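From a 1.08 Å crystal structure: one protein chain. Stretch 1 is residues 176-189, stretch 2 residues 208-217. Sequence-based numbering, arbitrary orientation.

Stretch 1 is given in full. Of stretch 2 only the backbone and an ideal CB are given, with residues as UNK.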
# COMPACT_ATOMS: atom_id res chain seq x y z
N ALA A 176 -2.47 8.80 -22.17
CA ALA A 176 -2.95 9.58 -21.05
C ALA A 176 -4.43 9.33 -20.84
O ALA A 176 -5.24 9.50 -21.77
CB ALA A 176 -2.67 11.05 -21.32
N LEU A 177 -4.79 8.89 -19.67
CA LEU A 177 -6.18 8.75 -19.27
C LEU A 177 -6.66 9.94 -18.48
O LEU A 177 -7.80 10.37 -18.68
CB LEU A 177 -6.39 7.48 -18.44
CG LEU A 177 -5.91 6.20 -19.10
CD1 LEU A 177 -6.20 5.06 -18.16
CD2 LEU A 177 -6.51 6.00 -20.44
N VAL A 178 -5.80 10.49 -17.62
CA VAL A 178 -6.11 11.69 -16.86
C VAL A 178 -4.87 12.56 -16.89
O VAL A 178 -3.79 12.13 -16.46
CB VAL A 178 -6.48 11.38 -15.39
CG1 VAL A 178 -6.64 12.67 -14.57
CG2 VAL A 178 -7.75 10.55 -15.32
N GLN A 179 -5.02 13.81 -17.37
CA GLN A 179 -3.94 14.78 -17.36
C GLN A 179 -4.21 15.95 -16.45
O GLN A 179 -3.33 16.81 -16.28
CB GLN A 179 -3.72 15.34 -18.78
CG GLN A 179 -3.25 14.28 -19.72
CD GLN A 179 -2.85 14.82 -21.06
OE1 GLN A 179 -1.78 15.39 -21.20
NE2 GLN A 179 -3.69 14.60 -22.06
N GLU A 180 -5.38 16.01 -15.81
CA GLU A 180 -5.71 17.13 -14.92
C GLU A 180 -5.18 16.78 -13.54
O GLU A 180 -5.76 15.96 -12.82
CB GLU A 180 -7.23 17.33 -14.90
CG GLU A 180 -7.81 17.70 -16.21
CD GLU A 180 -8.70 16.62 -16.76
OE1 GLU A 180 -9.82 16.98 -17.22
OE2 GLU A 180 -8.26 15.43 -16.75
N ALA A 181 -4.03 17.35 -13.20
CA ALA A 181 -3.38 17.05 -11.93
C ALA A 181 -4.17 17.59 -10.75
O ALA A 181 -4.81 18.64 -10.84
CB ALA A 181 -1.98 17.68 -11.96
N ILE A 182 -4.04 16.91 -9.60
CA ILE A 182 -4.80 17.19 -8.37
C ILE A 182 -3.94 17.49 -7.15
O ILE A 182 -4.43 17.35 -6.00
CB ILE A 182 -5.78 16.05 -8.05
CG1 ILE A 182 -5.05 14.72 -7.83
CG2 ILE A 182 -6.82 15.96 -9.14
CD1 ILE A 182 -5.97 13.62 -7.23
N GLY A 183 -2.71 17.92 -7.33
CA GLY A 183 -1.85 18.16 -6.18
C GLY A 183 -1.31 16.85 -5.63
O GLY A 183 -1.66 15.75 -6.08
N VAL A 184 -0.35 16.97 -4.72
CA VAL A 184 0.37 15.78 -4.25
C VAL A 184 -0.52 14.98 -3.33
O VAL A 184 -0.87 15.43 -2.26
CB VAL A 184 1.70 16.18 -3.59
CG1 VAL A 184 2.44 14.93 -3.14
CG2 VAL A 184 2.61 16.98 -4.55
N MET A 185 -0.84 13.78 -3.71
CA MET A 185 -1.76 12.95 -2.94
C MET A 185 -1.11 12.49 -1.65
O MET A 185 0.03 12.05 -1.64
CB MET A 185 -2.09 11.72 -3.80
CG MET A 185 -2.76 12.03 -5.14
SD MET A 185 -3.04 10.65 -6.22
CE MET A 185 -1.40 10.06 -6.45
N ARG A 186 -1.85 12.54 -0.56
CA ARG A 186 -1.40 12.02 0.72
C ARG A 186 -1.39 10.49 0.75
O ARG A 186 -0.57 9.87 1.44
CB ARG A 186 -2.35 12.56 1.82
CG ARG A 186 -1.91 12.25 3.22
CD ARG A 186 -2.89 12.85 4.19
NE ARG A 186 -2.36 12.91 5.53
CZ ARG A 186 -1.80 13.97 6.12
NH1 ARG A 186 -1.62 15.16 5.53
NH2 ARG A 186 -1.37 13.82 7.37
N ASN A 187 -2.30 9.85 0.02
CA ASN A 187 -2.41 8.41 -0.04
C ASN A 187 -3.23 8.09 -1.27
O ASN A 187 -4.01 8.93 -1.75
CB ASN A 187 -3.04 7.81 1.24
CG ASN A 187 -2.01 7.35 2.24
OD1 ASN A 187 -1.07 6.64 1.87
ND2 ASN A 187 -2.19 7.68 3.51
N LEU A 188 -3.06 6.87 -1.78
CA LEU A 188 -3.69 6.40 -3.00
C LEU A 188 -3.92 4.91 -2.86
O LEU A 188 -3.00 4.18 -2.49
CB LEU A 188 -2.73 6.66 -4.17
CG LEU A 188 -3.14 6.14 -5.54
CD1 LEU A 188 -4.40 6.79 -6.06
CD2 LEU A 188 -2.00 6.31 -6.54
N ASN A 189 -5.13 4.44 -3.18
CA ASN A 189 -5.42 3.00 -3.16
C ASN A 189 -6.27 2.65 -4.35
O ASN A 189 -7.00 3.48 -4.90
CB ASN A 189 -6.08 2.58 -1.84
CG ASN A 189 -5.06 2.23 -0.79
OD1 ASN A 189 -4.19 1.40 -1.04
ND2 ASN A 189 -5.11 2.89 0.35
N UNK A 208 -11.98 10.48 -6.28
CA UNK A 208 -12.10 9.15 -6.86
C UNK A 208 -11.97 9.21 -8.38
O UNK A 208 -12.29 10.22 -9.01
CB UNK A 208 -13.43 8.51 -6.46
N UNK A 209 -11.54 8.09 -8.95
CA UNK A 209 -11.49 7.97 -10.41
C UNK A 209 -11.83 6.55 -10.78
O UNK A 209 -11.41 5.62 -10.12
CB UNK A 209 -10.12 8.36 -10.96
N UNK A 210 -12.55 6.39 -11.89
CA UNK A 210 -12.74 5.07 -12.47
C UNK A 210 -12.59 5.17 -13.97
O UNK A 210 -12.81 6.24 -14.55
CB UNK A 210 -14.10 4.49 -12.10
N UNK A 211 -12.24 4.06 -14.62
CA UNK A 211 -12.07 4.05 -16.08
C UNK A 211 -13.27 4.67 -16.75
O UNK A 211 -14.42 4.41 -16.37
CB UNK A 211 -11.86 2.63 -16.60
N UNK A 212 -12.99 5.47 -17.77
CA UNK A 212 -13.99 6.19 -18.47
C UNK A 212 -14.09 7.64 -18.06
O UNK A 212 -14.50 8.47 -18.86
CB UNK A 212 -15.34 5.50 -18.28
N UNK A 213 -13.73 7.94 -16.81
CA UNK A 213 -13.76 9.32 -16.35
C UNK A 213 -12.55 10.06 -16.93
O UNK A 213 -11.45 9.50 -17.03
CB UNK A 213 -13.77 9.39 -14.82
N UNK A 214 -12.72 11.33 -17.27
CA UNK A 214 -11.57 12.06 -17.78
C UNK A 214 -10.84 12.88 -16.72
O UNK A 214 -9.81 13.47 -17.04
CB UNK A 214 -12.02 12.98 -18.91
N UNK A 215 -11.34 12.92 -15.49
CA UNK A 215 -10.72 13.67 -14.42
C UNK A 215 -11.13 12.99 -13.12
O UNK A 215 -12.14 12.28 -13.08
CB UNK A 215 -11.13 15.14 -14.45
N UNK A 216 -10.37 13.25 -12.08
CA UNK A 216 -10.78 12.83 -10.74
C UNK A 216 -12.04 13.59 -10.31
O UNK A 216 -12.24 14.75 -10.67
CB UNK A 216 -9.65 13.06 -9.74
N UNK A 217 -12.84 12.96 -9.48
CA UNK A 217 -14.03 13.57 -8.90
C UNK A 217 -13.76 13.88 -7.43
O UNK A 217 -13.53 12.93 -6.66
CB UNK A 217 -15.25 12.66 -9.05

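Position 208 lies in a strand, and nothing of stretch 1 comes within 5.5 Å of its ideal CB. Many residues would serve, beta-branched ones well; it is Thr-208, whose backbone pairs with position 217 through two hydrogen bonds (208 N to 217 O, 2.9 Å; 217 N to 208 O, 2.8 Å).

At 209 the CA-to-CB bond points toward stretch 1, but the ideal CB is still 5.4 Å from Val-178 CG2. A long apolar or aromatic side chain is needed to reach Val-178 and Leu-177. The residue is Trp-209 (rotamer t): its CD1 lies 3.6 Å from Val-178 CG2 and its CH2 4.0 Å from Leu-177 CD1. Its NE1 donates to the backbone O of position 213 (2.9 Å), tying the ring to its own loop.

Positions 210 to 213 form a type II turn, closed by a 3.0 Å hydrogen bond from 213 N to 210 O. Nothing of stretch 1 comes within 5.5 Å of the ideal CB at 210, so polar residues among others would serve; it is Glu-210. At 211, phi of -51° suits proline, and Pro-211 is found, its CB directed away. At 212, angles of 100/-28° would jam a CB against the preceding carbonyl O, which calls for glycine: Gly-212.

The CB at 213 points sideways, with no partner in stretch 1, so a polar side chain could serve its own loop. Gln-213 does so: OE1 accepts from Glu-210 N (2.8 Å) and NE2 donates to Thr-208 O (3.3 Å). Its backbone O and Leu-177 O both accept from one water, at 2.6 and 2.7 Å.

Position 214 also points sideways, its ideal CB 4.9 Å from Glu-180 OE1; small or polar residues fit. For Thr-214 the main chain makes the nearest approach, its O lying 2.5 Å from Glu-180 OE2, so close that the acid is probably protonated. A second water bridges Thr-214 O and Leu-177 O, 3.0 Å from each.

At 215 the ideal CB is already 3.6 Å from Glu-180 OE1, which favours a small residue. Ala-215 packs its CB there.

Position 216 points toward an apolar surface, its ideal CB 4.1 Å from Ile-182 CG2; a large hydrophobic or aromatic residue would suit. Trp-216 covers it. Ile-182 CD1 sits over the five-membered ring, 3.7 Å from its centroid, while Leu-188 CD1 meets the ring edge, 3.9 Å from Trp-216 CH2. Val-178 CG1 lies 3.9 Å from Trp-216 CD1. A third water links Trp-216 N to Glu-180 O.

Position 217, out of reach, suits a polar residue: Glu-217.

Stretch 2 208-217: TWEPGQTAWE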
# COMPACT_ATOMS: atom_id res chain seq x y z
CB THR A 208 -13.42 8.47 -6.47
OG1 THR A 208 -14.52 9.28 -6.89
CG2 THR A 208 -13.52 8.23 -4.96
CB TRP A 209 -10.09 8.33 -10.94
CG TRP A 209 -10.00 8.16 -12.44
CD1 TRP A 209 -10.38 9.05 -13.38
CD2 TRP A 209 -9.54 6.98 -13.14
NE1 TRP A 209 -10.15 8.51 -14.65
CE2 TRP A 209 -9.62 7.26 -14.51
CE3 TRP A 209 -9.05 5.75 -12.73
CZ2 TRP A 209 -9.24 6.32 -15.49
CZ3 TRP A 209 -8.67 4.82 -13.70
CH2 TRP A 209 -8.76 5.14 -15.04
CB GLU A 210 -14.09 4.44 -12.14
CG GLU A 210 -15.24 5.20 -12.59
CD GLU A 210 -16.50 4.44 -12.25
OE1 GLU A 210 -16.73 3.33 -12.79
OE2 GLU A 210 -17.25 4.95 -11.40
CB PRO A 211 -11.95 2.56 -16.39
CG PRO A 211 -11.28 2.01 -15.19
CD PRO A 211 -11.79 2.80 -14.01
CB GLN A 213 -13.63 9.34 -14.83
CG GLN A 213 -14.85 9.56 -13.98
CD GLN A 213 -14.45 9.41 -12.47
OE1 GLN A 213 -14.57 8.34 -11.94
NE2 GLN A 213 -13.94 10.49 -11.80
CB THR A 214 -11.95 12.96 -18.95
OG1 THR A 214 -12.87 13.95 -18.51
CG2 THR A 214 -12.55 12.14 -20.06
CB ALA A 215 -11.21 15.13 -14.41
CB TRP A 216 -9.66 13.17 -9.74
CG TRP A 216 -8.41 12.33 -9.92
CD1 TRP A 216 -7.38 12.59 -10.75
CD2 TRP A 216 -8.09 11.14 -9.23
NE1 TRP A 216 -6.41 11.63 -10.62
CE2 TRP A 216 -6.83 10.73 -9.69
CE3 TRP A 216 -8.71 10.39 -8.23
CZ2 TRP A 216 -6.18 9.60 -9.17
CZ3 TRP A 216 -8.07 9.24 -7.74
CH2 TRP A 216 -6.82 8.88 -8.21
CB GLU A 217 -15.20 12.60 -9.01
CG GLU A 217 -16.49 13.08 -8.38
CD GLU A 217 -17.68 12.28 -8.88
OE1 GLU A 217 -18.81 12.80 -8.82
OE2 GLU A 217 -17.49 11.11 -9.31
O HOH W 1 -9.98 8.83 -19.11
O HOH W 2 -8.90 12.93 -19.88
O HOH W 3 -8.46 15.40 -12.31
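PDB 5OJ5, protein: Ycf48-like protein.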